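Local coordinates for cytosolic phospholipase A2 delta (Homo sapiens, PDB 5IZ5), which hydrolyses membrane glycerophospholipids at the sn-2 position in a calcium-dependent manner, releasing a fatty acid, with a preference for linoleic acid, at residues B[307-310]-B[311-315]. The protein carries 3 engineered substitutions. Sequence-based numbering, arbitrary orientation.
Sequences KALK and QALQL
The flat peptide carbonyls of Lys310 and Leu309 meet Leu315 and Leu313 on the last turn of a helix. Leu315 N comes to Lys310 O in the carbonyl plane, on a lone pair, at 3.0 Å and with an N-H...O angle of 158°. At the Leu309 carbonyl, Leu313 N stands 24° out of the plane and donates over 2.9 Å; Leu313 CB and Leu315 CD1 also lie near this oxygen. Further back, Gln311 N reaches Lys307 O, and Ala312 N binds Ala308 O at 3.0 Å while its own CB lies 3.2 Å from that oxygen. The backbone turns out of the helix at Gln314, whose phi is positive. This left-handed residue and the 6→1 bond from Leu315 N to Lys310 O mark a Schellman motif, and they fold Leu315 back beside Lys310. There Leu315 CB approaches Lys310 CG at 4.2 Å. With CG anti to the backbone N (chi1 176°), the extended Lys310 chain runs past the Leu315 carbonyl, CE 3.7 Å from Leu315 O, and ends in a salt bridge from NZ to Asp318. Shortening Lys310 to an alanine is likely to leave Asp318 without this charged partner and to uncover the side of Leu315 that the lysine chain lies against. Leu309 and Leu313 lie side by side, CD2 to CD2 at 3.9 Å, and point the same way. Both press on helix 797-810, at Leu804 and Leu801 respectively, and Leu315 extends this apolar seam to Leu808. The end of helix 292-313 thus packs on helix 797-810 through its leucines, while Ala308 and Ala312 meet the loop at Leu354, Asp356 and Cys357 that leads into strand 360-363.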
loop_
_atom_site.group_PDB
_atom_site.type_symbol
_atom_site.label_atom_id
_atom_site.label_comp_id
_atom_site.label_asym_id
_atom_site.label_seq_id
_atom_site.Cartn_x
_atom_site.Cartn_y
_atom_site.Cartn_z
ATOM N N LYS B 307 -31.143 11.234 11.023
ATOM C CA LYS B 307 -32.001 10.876 12.152
ATOM C C LYS B 307 -31.285 11.097 13.483
ATOM O O LYS B 307 -31.809 11.774 14.370
ATOM C CB LYS B 307 -32.454 9.416 12.062
ATOM C CG LYS B 307 -33.918 9.195 12.406
ATOM C CD LYS B 307 -34.180 7.772 12.877
ATOM C CE LYS B 307 -33.571 7.512 14.248
ATOM N NZ LYS B 307 -33.908 6.152 14.747
ATOM N N ALA B 308 -30.090 10.527 13.621
ATOM C CA ALA B 308 -29.327 10.636 14.867
ATOM C C ALA B 308 -28.965 12.085 15.196
ATOM O O ALA B 308 -28.901 12.461 16.364
ATOM C CB ALA B 308 -28.069 9.783 14.792
ATOM N N LEU B 309 -28.734 12.890 14.162
ATOM C CA LEU B 309 -28.455 14.311 14.349
ATOM C C LEU B 309 -29.671 15.088 14.853
ATOM O O LEU B 309 -29.546 15.941 15.731
ATOM C CB LEU B 309 -27.988 14.953 13.048
ATOM C CG LEU B 309 -26.490 15.026 12.790
ATOM C CD1 LEU B 309 -26.264 15.678 11.443
ATOM C CD2 LEU B 309 -25.775 15.809 13.878
ATOM N N LYS B 310 -30.835 14.816 14.273
ATOM C CA LYS B 310 -32.066 15.461 14.718
ATOM C C LYS B 310 -32.300 15.205 16.209
ATOM O O LYS B 310 -32.591 16.130 16.963
ATOM C CB LYS B 310 -33.263 14.971 13.901
ATOM C CG LYS B 310 -34.590 15.545 14.377
ATOM C CD LYS B 310 -35.683 15.405 13.339
ATOM C CE LYS B 310 -37.027 15.827 13.912
ATOM N NZ LYS B 310 -38.076 15.835 12.862
ATOM N N GLN B 311 -32.155 13.950 16.621
ATOM C CA GLN B 311 -32.352 13.561 18.012
ATOM C C GLN B 311 -31.313 14.180 18.936
ATOM O O GLN B 311 -31.649 14.650 20.019
ATOM C CB GLN B 311 -32.312 12.040 18.135
ATOM C CG GLN B 311 -32.707 11.510 19.505
ATOM C CD GLN B 311 -32.931 10.007 19.512
ATOM O OE1 GLN B 311 -33.106 9.381 18.460
ATOM N NE2 GLN B 311 -32.910 9.418 20.703
ATOM N N ALA B 312 -30.055 14.190 18.503
ATOM C CA ALA B 312 -28.955 14.670 19.344
ATOM C C ALA B 312 -28.941 16.191 19.509
ATOM O O ALA B 312 -28.605 16.699 20.575
ATOM C CB ALA B 312 -27.631 14.199 18.780
ATOM N N LEU B 313 -29.294 16.911 18.451
ATOM C CA LEU B 313 -29.352 18.374 18.490
ATOM C C LEU B 313 -30.766 18.907 18.751
ATOM O O LEU B 313 -30.964 20.121 18.799
ATOM C CB LEU B 313 -28.790 18.955 17.184
ATOM C CG LEU B 313 -27.284 19.253 17.099
ATOM C CD1 LEU B 313 -26.439 18.364 17.994
ATOM C CD2 LEU B 313 -26.803 19.152 15.658
ATOM N N GLN B 314 -31.735 18.006 18.927
ATOM C CA GLN B 314 -33.133 18.383 19.120
ATOM C C GLN B 314 -33.561 19.365 18.033
ATOM O O GLN B 314 -34.072 20.442 18.328
ATOM C CB GLN B 314 -33.345 18.976 20.522
ATOM C CG GLN B 314 -33.093 18.000 21.664
ATOM C CD GLN B 314 -34.153 16.912 21.753
ATOM O OE1 GLN B 314 -34.170 15.975 20.949
ATOM N NE2 GLN B 314 -35.047 17.031 22.734
ATOM N N LEU B 315 -33.332 18.984 16.777
ATOM C CA LEU B 315 -33.569 19.863 15.637
ATOM C C LEU B 315 -35.049 20.006 15.325
ATOM O O LEU B 315 -35.794 19.017 15.288
ATOM C CB LEU B 315 -32.844 19.356 14.380
ATOM C CG LEU B 315 -31.315 19.322 14.382
ATOM C CD1 LEU B 315 -30.803 18.714 13.083
ATOM C CD2 LEU B 315 -30.726 20.712 14.582
#